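Local coordinates for effector protein B, substrate of the Dot/Icm secretion system (Legionella drancourtii, PDB 4JVS) that probably acts as a GTPase-activating protein that stimulates GTP hydrolysis by a host small GTPase, the chain being its GAP domain, at residues A247-E252 / S260-R265; D147-F152 / P156-Q161. All coordinates share one frame; numbering follows the deposited sequence.

Contact 1: residues A247-E252 / S260-R265; sequences ATICFE and SRLIMR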
ATOM      1  N   ALA A 247      -9.890  12.979  15.317  1.00 39.81           N
ATOM      2  CA  ALA A 247      -8.974  13.676  14.411  1.00 37.44           C
ATOM      3  C   ALA A 247      -8.952  13.022  13.034  1.00 37.59           C
ATOM      4  O   ALA A 247      -8.895  13.714  12.015  1.00 37.42           O
ATOM      5  CB  ALA A 247      -7.571  13.694  14.996  1.00 39.44           C
ATOM      6  N   THR A 248      -8.974  11.691  13.012  1.00 35.16           N
ATOM      7  CA  THR A 248      -9.102  10.946  11.768  1.00 34.79           C
ATOM      8  C   THR A 248     -10.333  11.400  10.977  1.00 37.22           C
ATOM      9  O   THR A 248     -10.267  11.582   9.759  1.00 37.67           O
ATOM     10  CB  THR A 248      -9.178   9.432  12.026  1.00 35.93           C
ATOM     11  OG1 THR A 248      -7.960   8.995  12.631  1.00 37.71           O
ATOM     12  CG2 THR A 248      -9.379   8.659  10.722  1.00 35.49           C
ATOM     13  N   ILE A 249     -11.447  11.592  11.678  1.00 37.08           N
ATOM     14  CA  ILE A 249     -12.690  12.041  11.048  1.00 39.20           C
ATOM     15  C   ILE A 249     -12.539  13.463  10.498  1.00 39.61           C
ATOM     16  O   ILE A 249     -12.865  13.728   9.341  1.00 40.28           O
ATOM     17  CB  ILE A 249     -13.901  11.956  12.024  1.00 37.20           C
ATOM     18  CG1 ILE A 249     -14.242  10.494  12.332  1.00 35.31           C
ATOM     19  CG2 ILE A 249     -15.101  12.651  11.435  1.00 36.09           C
ATOM     20  CD1 ILE A 249     -15.332  10.294  13.373  1.00 32.63           C
ATOM     21  N   CYS A 250     -12.033  14.370  11.327  1.00 38.75           N
ATOM     22  CA  CYS A 250     -11.801  15.747  10.908  1.00 39.50           C
ATOM     23  C   CYS A 250     -10.916  15.850   9.664  1.00 40.53           C
ATOM     24  O   CYS A 250     -11.251  16.563   8.710  1.00 40.08           O
ATOM     25  CB  CYS A 250     -11.179  16.537  12.051  1.00 37.37           C
ATOM     26  SG  CYS A 250     -12.337  16.852  13.362  1.00 44.06           S
ATOM     27  N   PHE A 251      -9.786  15.144   9.685  1.00 38.66           N
ATOM     28  CA  PHE A 251      -8.860  15.143   8.557  1.00 38.00           C
ATOM     29  C   PHE A 251      -9.529  14.644   7.289  1.00 37.23           C
ATOM     30  O   PHE A 251      -9.196  15.081   6.187  1.00 36.88           O
ATOM     31  CB  PHE A 251      -7.647  14.279   8.862  1.00 34.31           C
ATOM     32  CG  PHE A 251      -6.660  14.931   9.767  1.00 36.42           C
ATOM     33  CD1 PHE A 251      -6.465  16.295   9.723  1.00 37.81           C
ATOM     34  CD2 PHE A 251      -5.919  14.181  10.658  1.00 36.54           C
ATOM     35  CE1 PHE A 251      -5.553  16.901  10.554  1.00 36.44           C
ATOM     36  CE2 PHE A 251      -5.003  14.782  11.490  1.00 37.92           C
ATOM     37  CZ  PHE A 251      -4.822  16.142  11.438  1.00 36.12           C
ATOM     38  N   GLU A 252     -10.478  13.729   7.463  1.00 36.45           N
ATOM     39  CA  GLU A 252     -11.173  13.118   6.343  1.00 37.51           C
ATOM     40  C   GLU A 252     -12.196  14.096   5.772  1.00 41.00           C
ATOM     41  O   GLU A 252     -12.298  14.263   4.556  1.00 42.24           O
ATOM     42  CB  GLU A 252     -11.850  11.819   6.795  1.00 36.78           C
ATOM     43  CG  GLU A 252     -12.365  10.932   5.670  1.00 35.36           C
ATOM     44  CD  GLU A 252     -11.274  10.475   4.722  1.00 36.20           C
ATOM     45  OE1 GLU A 252     -10.240   9.938   5.196  1.00 36.44           O
ATOM     46  OE2 GLU A 252     -11.455  10.667   3.497  1.00 36.48           O
ATOM     47  N   SER A 260     -18.906  19.912   6.842  1.00 51.71           N
ATOM     48  CA  SER A 260     -19.884  18.848   7.079  1.00 44.43           C
ATOM     49  C   SER A 260     -20.639  19.082   8.362  1.00 46.43           C
ATOM     50  O   SER A 260     -20.194  19.832   9.225  1.00 47.13           O
ATOM     51  CB  SER A 260     -19.212  17.475   7.171  1.00 42.21           C
ATOM     52  OG  SER A 260     -17.810  17.554   6.997  1.00 48.63           O
ATOM     53  N   ARG A 261     -21.784  18.420   8.484  1.00 47.42           N
ATOM     54  CA  ARG A 261     -22.510  18.382   9.738  1.00 45.53           C
ATOM     55  C   ARG A 261     -21.688  17.604  10.761  1.00 46.02           C
ATOM     56  O   ARG A 261     -21.652  17.965  11.935  1.00 49.76           O
ATOM     57  CB  ARG A 261     -23.881  17.730   9.538  1.00 50.83           C
ATOM     58  CG  ARG A 261     -25.038  18.584  10.018  1.00 56.35           C
ATOM     59  CD  ARG A 261     -26.373  17.887   9.839  1.00 64.70           C
ATOM     60  NE  ARG A 261     -26.901  18.044   8.487  1.00 69.54           N
ATOM     61  CZ  ARG A 261     -28.086  17.582   8.097  1.00 70.89           C
ATOM     62  NH1 ARG A 261     -28.860  16.935   8.960  1.00 68.73           N
ATOM     63  NH2 ARG A 261     -28.494  17.767   6.845  1.00 70.62           N
ATOM     64  N   LEU A 262     -21.018  16.545  10.313  1.00 44.69           N
ATOM     65  CA  LEU A 262     -20.196  15.732  11.205  1.00 44.16           C
ATOM     66  C   LEU A 262     -19.005  16.503  11.765  1.00 44.14           C
ATOM     67  O   LEU A 262     -18.791  16.513  12.975  1.00 45.72           O
ATOM     68  CB  LEU A 262     -19.720  14.455  10.509  1.00 43.52           C
ATOM     69  CG  LEU A 262     -18.814  13.479  11.266  1.00 41.09           C
ATOM     70  CD1 LEU A 262     -19.370  13.147  12.632  1.00 42.27           C
ATOM     71  CD2 LEU A 262     -18.647  12.202  10.462  1.00 41.30           C
ATOM     72  N   ILE A 263     -18.227  17.150  10.901  1.00 41.26           N
ATOM     73  CA  ILE A 263     -17.043  17.849  11.386  1.00 41.20           C
ATOM     74  C   ILE A 263     -17.416  19.062  12.230  1.00 43.04           C
ATOM     75  O   ILE A 263     -16.673  19.457  13.132  1.00 41.49           O
ATOM     76  CB  ILE A 263     -16.109  18.290  10.248  1.00 40.55           C
ATOM     77  CG1 ILE A 263     -14.725  18.632  10.814  1.00 38.22           C
ATOM     78  CG2 ILE A 263     -16.713  19.455   9.472  1.00 43.81           C
ATOM     79  CD1 ILE A 263     -13.867  19.449   9.890  1.00 41.21           C
ATOM     80  N   MET A 264     -18.521  19.693  11.915  1.00 44.52           N
ATOM     81  CA  MET A 264     -19.054  20.781  12.701  1.00 44.32           C
ATOM     82  C   MET A 264     -19.517  20.318  14.059  1.00 43.95           C
ATOM     83  O   MET A 264     -19.394  20.996  15.037  1.00 41.64           O
ATOM     84  CB  MET A 264     -20.155  21.481  11.944  1.00 47.58           C
ATOM     85  CG  MET A 264     -19.700  22.658  11.112  1.00 46.75           C
ATOM     86  SD  MET A 264     -18.128  23.254  11.636  1.00 45.92           S
ATOM     87  CE  MET A 264     -17.604  24.057  10.173  1.00 48.55           C
ATOM     88  N   ARG A 265     -20.066  19.132  14.092  1.00 45.32           N
ATOM     89  CA  ARG A 265     -20.524  18.525  15.308  1.00 45.62           C
ATOM     90  C   ARG A 265     -19.401  18.331  16.275  1.00 43.24           C
ATOM     91  O   ARG A 265     -19.551  18.495  17.448  1.00 43.50           O
ATOM     92  CB  ARG A 265     -21.089  17.167  14.970  1.00 42.53           C
ATOM     93  CG  ARG A 265     -22.266  16.764  15.805  1.00 45.77           C
ATOM     94  CD  ARG A 265     -23.318  16.109  14.958  1.00 45.36           C
ATOM     95  NE  ARG A 265     -23.215  14.691  15.118  1.00 50.06           N
ATOM     96  CZ  ARG A 265     -23.563  13.815  14.208  1.00 53.35           C
ATOM     97  NH1 ARG A 265     -23.395  12.534  14.460  1.00 56.97           N
ATOM     98  NH2 ARG A 265     -24.069  14.215  13.061  1.00 55.21           N
TER
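Ile-249 and Leu-262 meet branch to branch, and their side chains cross at about a right angle. Toward the 260-265 segment, Ile-249 offers its CG2 methyl. Its CG2 lies 3.7 Å from Leu-262 CD2. The same CG2 is 3.8 Å from Leu-262 CG, so it lies along the CG-CD2 bond of the leucine. The torsion of Ile-249 explains this choice of branch. CG2 stands opposite the backbone N, whereas CG1 turns back beside it (chi1 -68°). Leu-262 likewise extends away from its own backbone N (chi1 179°), with CG reaching across to the isoleucine.

The second pair is Cys-250 and Ile-263. Here the two backbones come close, with Cys-250 CA 5.7 Å from Ile-263 CA. Neither CB points straight across, yet the outer part of Ile-263 bends toward the cysteine. Its CG1 lies 3.9 Å from Cys-250 SG and 4.1 Å from Cys-250 CA. Its CD1 methyl reaches a point 4.1 Å from Cys-250 O. The isoleucine thus lies against both the sulfur and the main chain of the cysteine. No hydrogen bond spans the segments. The contact is small, 173 Å² in all, and its four touching residues are buried.

Leu-238 of helix 235-238 touches both Ile-249 and Leu-262, while Ile-299 of helix 292-306 packs on Cys-250. The backbone N of Leu-262 is hydrogen-bonded to Ser-227 OG, and Ser-260 OG is hydrogen-bonded to Glu-253 OE1. The arrangement is a helix-loop-helix unit: helices 243-253 and 261-267, consecutive in the chain, pack through aliphatic and cysteine side chains in the helical C-terminal subdomain of the LepB GAP domain.

Contact 2: residues D147-F152 / P156-Q161; sequences DYCRHF and PWAKMQ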
ATOM      1  N   ASP A 147      -9.230  -9.706   4.390  1.00 40.28           N
ATOM      2  CA  ASP A 147     -10.041 -10.769   4.967  1.00 41.99           C
ATOM      3  C   ASP A 147     -11.358 -10.925   4.231  1.00 43.78           C
ATOM      4  O   ASP A 147     -11.794 -12.039   3.970  1.00 45.30           O
ATOM      5  CB  ASP A 147     -10.297 -10.511   6.449  1.00 44.73           C
ATOM      6  CG  ASP A 147      -9.133 -10.937   7.319  1.00 47.13           C
ATOM      7  OD1 ASP A 147      -8.314 -11.759   6.841  1.00 49.35           O
ATOM      8  OD2 ASP A 147      -9.041 -10.456   8.471  1.00 46.96           O
ATOM      9  N   TYR A 148     -11.985  -9.797   3.905  1.00 42.38           N
ATOM     10  CA  TYR A 148     -13.196  -9.786   3.105  1.00 40.82           C
ATOM     11  C   TYR A 148     -12.971 -10.480   1.753  1.00 42.75           C
ATOM     12  O   TYR A 148     -13.705 -11.396   1.385  1.00 43.84           O
ATOM     13  CB  TYR A 148     -13.705  -8.351   2.914  1.00 38.92           C
ATOM     14  CG  TYR A 148     -15.081  -8.279   2.282  1.00 40.25           C
ATOM     15  CD1 TYR A 148     -16.214  -8.135   3.062  1.00 37.82           C
ATOM     16  CD2 TYR A 148     -15.246  -8.388   0.901  1.00 40.36           C
ATOM     17  CE1 TYR A 148     -17.471  -8.091   2.489  1.00 37.85           C
ATOM     18  CE2 TYR A 148     -16.502  -8.346   0.321  1.00 37.49           C
ATOM     19  CZ  TYR A 148     -17.608  -8.194   1.117  1.00 36.06           C
ATOM     20  OH  TYR A 148     -18.854  -8.138   0.543  1.00 34.98           O
ATOM     21  N   CYS A 149     -11.945 -10.066   1.021  1.00 41.05           N
ATOM     22  CA  CYS A 149     -11.690 -10.634  -0.298  1.00 43.97           C
ATOM     23  C   CYS A 149     -11.434 -12.150  -0.254  1.00 48.70           C
ATOM     24  O   CYS A 149     -11.545 -12.837  -1.277  1.00 50.47           O
ATOM     25  CB  CYS A 149     -10.520  -9.912  -0.973  1.00 39.10           C
ATOM     26  SG  CYS A 149     -10.780  -8.165  -1.263  1.00 43.65           S
ATOM     27  N   ARG A 150     -11.138 -12.674   0.932  1.00 46.56           N
ATOM     28  CA  ARG A 150     -10.861 -14.095   1.081  1.00 47.04           C
ATOM     29  C   ARG A 150     -12.170 -14.877   1.266  1.00 48.94           C
ATOM     30  O   ARG A 150     -12.419 -15.872   0.577  1.00 50.42           O
ATOM     31  CB  ARG A 150      -9.869 -14.319   2.226  1.00 47.99           C
ATOM     32  CG  ARG A 150      -9.235 -15.696   2.263  1.00 51.28           C
ATOM     33  CD  ARG A 150      -8.449 -15.925   3.550  1.00 54.56           C
ATOM     34  NE  ARG A 150      -7.237 -15.123   3.627  1.00 57.99           N
ATOM     35  CZ  ARG A 150      -7.017 -14.196   4.551  1.00 61.08           C
ATOM     36  NH1 ARG A 150      -7.932 -13.960   5.481  1.00 51.88           N
ATOM     37  NH2 ARG A 150      -5.878 -13.512   4.548  1.00 63.64           N
ATOM     38  N   HIS A 151     -13.027 -14.404   2.163  1.00 48.62           N
ATOM     39  CA  HIS A 151     -14.329 -15.037   2.341  1.00 49.34           C
ATOM     40  C   HIS A 151     -15.229 -14.806   1.143  1.00 48.76           C
ATOM     41  O   HIS A 151     -16.029 -15.667   0.816  1.00 51.42           O
ATOM     42  CB  HIS A 151     -15.031 -14.556   3.609  1.00 50.85           C
ATOM     43  CG  HIS A 151     -14.369 -14.993   4.870  1.00 55.23           C
ATOM     44  ND1 HIS A 151     -13.058 -14.670   5.174  1.00 56.10           N
ATOM     45  CD2 HIS A 151     -14.827 -15.710   5.923  1.00 58.51           C
ATOM     46  CE1 HIS A 151     -12.744 -15.171   6.351  1.00 57.12           C
ATOM     47  NE2 HIS A 151     -13.799 -15.808   6.830  1.00 62.34           N
ATOM     48  N   PHE A 152     -15.110 -13.649   0.498  1.00 46.84           N
ATOM     49  CA  PHE A 152     -15.969 -13.334  -0.642  1.00 45.31           C
ATOM     50  C   PHE A 152     -15.186 -12.926  -1.903  1.00 47.78           C
ATOM     51  O   PHE A 152     -15.285 -11.784  -2.359  1.00 44.49           O
ATOM     52  CB  PHE A 152     -16.964 -12.244  -0.247  1.00 42.16           C
ATOM     53  CG  PHE A 152     -17.608 -12.475   1.092  1.00 45.79           C
ATOM     54  CD1 PHE A 152     -18.559 -13.476   1.260  1.00 48.43           C
ATOM     55  CD2 PHE A 152     -17.273 -11.688   2.185  1.00 45.71           C
ATOM     56  CE1 PHE A 152     -19.151 -13.694   2.494  1.00 47.20           C
ATOM     57  CE2 PHE A 152     -17.863 -11.902   3.425  1.00 47.17           C
ATOM     58  CZ  PHE A 152     -18.798 -12.910   3.580  1.00 47.14           C
ATOM     59  N   PRO A 156     -18.684  -7.992  -5.142  1.00 39.05           N
ATOM     60  CA  PRO A 156     -18.501  -6.768  -5.918  1.00 40.22           C
ATOM     61  C   PRO A 156     -17.233  -6.070  -5.453  1.00 40.63           C
ATOM     62  O   PRO A 156     -16.443  -5.662  -6.298  1.00 39.55           O
ATOM     63  CB  PRO A 156     -19.737  -5.943  -5.554  1.00 38.75           C
ATOM     64  CG  PRO A 156     -20.746  -6.952  -5.172  1.00 37.38           C
ATOM     65  CD  PRO A 156     -19.985  -8.012  -4.459  1.00 38.51           C
ATOM     66  N   TRP A 157     -17.040  -5.980  -4.135  1.00 41.01           N
ATOM     67  CA  TRP A 157     -15.827  -5.410  -3.546  1.00 39.13           C
ATOM     68  C   TRP A 157     -14.562  -6.011  -4.132  1.00 40.08           C
ATOM     69  O   TRP A 157     -13.664  -5.287  -4.562  1.00 39.81           O
ATOM     70  CB  TRP A 157     -15.796  -5.605  -2.027  1.00 39.14           C
ATOM     71  CG  TRP A 157     -14.509  -5.155  -1.432  1.00 38.05           C
ATOM     72  CD1 TRP A 157     -13.431  -5.933  -1.122  1.00 40.60           C
ATOM     73  CD2 TRP A 157     -14.141  -3.808  -1.102  1.00 38.36           C
ATOM     74  NE1 TRP A 157     -12.415  -5.153  -0.611  1.00 42.76           N
ATOM     75  CE2 TRP A 157     -12.829  -3.846  -0.589  1.00 40.77           C
ATOM     76  CE3 TRP A 157     -14.795  -2.576  -1.190  1.00 35.97           C
ATOM     77  CZ2 TRP A 157     -12.161  -2.701  -0.164  1.00 39.00           C
ATOM     78  CZ3 TRP A 157     -14.136  -1.446  -0.763  1.00 37.30           C
ATOM     79  CH2 TRP A 157     -12.830  -1.514  -0.257  1.00 38.85           C
ATOM     80  N   ALA A 158     -14.491  -7.338  -4.148  1.00 40.58           N
ATOM     81  CA  ALA A 158     -13.309  -8.020  -4.653  1.00 41.04           C
ATOM     82  C   ALA A 158     -13.073  -7.698  -6.118  1.00 43.08           C
ATOM     83  O   ALA A 158     -11.928  -7.630  -6.557  1.00 43.67           O
ATOM     84  CB  ALA A 158     -13.432  -9.514  -4.456  1.00 46.49           C
ATOM     85  N   LYS A 159     -14.155  -7.489  -6.867  1.00 41.49           N
ATOM     86  CA  LYS A 159     -14.042  -7.177  -8.288  1.00 40.97           C
ATOM     87  C   LYS A 159     -13.533  -5.759  -8.527  1.00 40.91           C
ATOM     88  O   LYS A 159     -12.723  -5.528  -9.427  1.00 40.89           O
ATOM     89  CB  LYS A 159     -15.373  -7.422  -9.010  1.00 40.84           C
ATOM     90  CG  LYS A 159     -15.691  -8.908  -9.180  1.00 47.36           C
ATOM     91  CD  LYS A 159     -17.102  -9.170  -9.697  1.00 49.43           C
ATOM     92  CE  LYS A 159     -17.409 -10.666  -9.760  1.00 47.85           C
ATOM     93  NZ  LYS A 159     -18.773 -10.928 -10.300  1.00 51.76           N
ATOM     94  N   MET A 160     -14.010  -4.820  -7.709  1.00 40.90           N
ATOM     95  CA  MET A 160     -13.637  -3.414  -7.812  1.00 38.95           C
ATOM     96  C   MET A 160     -12.187  -3.231  -7.426  1.00 39.98           C
ATOM     97  O   MET A 160     -11.442  -2.502  -8.080  1.00 41.23           O
ATOM     98  CB  MET A 160     -14.490  -2.576  -6.870  1.00 39.54           C
ATOM     99  CG  MET A 160     -15.971  -2.691  -7.128  1.00 43.59           C
ATOM    100  SD  MET A 160     -16.441  -1.995  -8.716  1.00 43.39           S
ATOM    101  CE  MET A 160     -18.014  -2.821  -8.946  1.00 42.90           C
ATOM    102  N   GLN A 161     -11.798  -3.891  -6.344  1.00 38.75           N
ATOM    103  CA  GLN A 161     -10.436  -3.809  -5.844  1.00 38.71           C
ATOM    104  C   GLN A 161      -9.468  -4.431  -6.849  1.00 39.59           C
ATOM    105  O   GLN A 161      -8.303  -4.042  -6.950  1.00 40.87           O
ATOM    106  CB  GLN A 161     -10.361  -4.508  -4.488  1.00 38.57           C
ATOM    107  CG  GLN A 161      -9.001  -4.556  -3.864  1.00 38.75           C
ATOM    108  CD  GLN A 161      -9.007  -4.026  -2.456  1.00 42.36           C
ATOM    109  OE1 GLN A 161      -9.296  -2.851  -2.235  1.00 47.03           O
ATOM    110  NE2 GLN A 161      -8.691  -4.886  -1.486  1.00 42.86           N
TER
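Cys-149 SG sits at the edge of the Trp-157 indole, near the plane of the ring. It is 3.5 Å from both Trp-157 CD1 and Trp-157 NE1. The sulfur lies 79° off the normal of the five-membered ring, which makes this an edge-on sulfur-aromatic contact. Tyr-148 reaches the same end of the indole. Its CD2 is 3.7 Å from Trp-157 CD1, and its CE2 is 3.7 Å from Trp-157 CB. The two ring planes are steeply inclined, at 77°, in an oblique pair. Tyr-148 and Trp-157 both hold CG opposite the backbone N, which carries each ring out toward the other segment.

The backbones approach most closely at Cys-149 and Ala-158, with CA atoms 5.3 Å apart. Ala-158 CB packs 3.6 Å from Phe-152 O. Helices 142-151 and 156-177 follow each other with only a short turn between them, at a steep angle, like an alpha-alpha corner, in the N-terminal subdomain of the GAP domain. The axes of the short segments 147-151 and 156-161 make an angle of 117°.

Ser-155 in that turn ties the corner together, since its OG is hydrogen-bonded to both Phe-152 O and Ala-158 N. The ring of Phe-152 turns back onto its own helix and places CD2 over one face of Tyr-148. Phe-94 stacks with Tyr-148, and Phe-95 meets Trp-157 edge-to-face. Gln-161 NE2 lies 3.9 Å from Cys-149 SG, but its hydrogen bond is with Ser-145 OG. The Gln-161 side chain also packs on a basic residue of the other protein chain. The Gln-161 side chain is about 13 Å from the bound aluminum fluoride.

How the contacts relate
Both contacts join helices that follow one another in the chain, but they share no helix and belong to different subdomains of the GAP domain. Their centres are 28 Å apart, and their nearest atoms about 13 Å. The touching residues of contact 1 are all buried, and they are aliphatic apart from one cysteine, as suits core packing. Its helices are joined by a longer loop. Contact 2 is partly buried, and its turn is shorter. It is richer in aromatic rings, and here the cysteine meets an indole rather than an isoleucine. With its exposed Phe-152 it lies nearer the surface, and only contact 2 lies within reach of the other protein chain of the assembly.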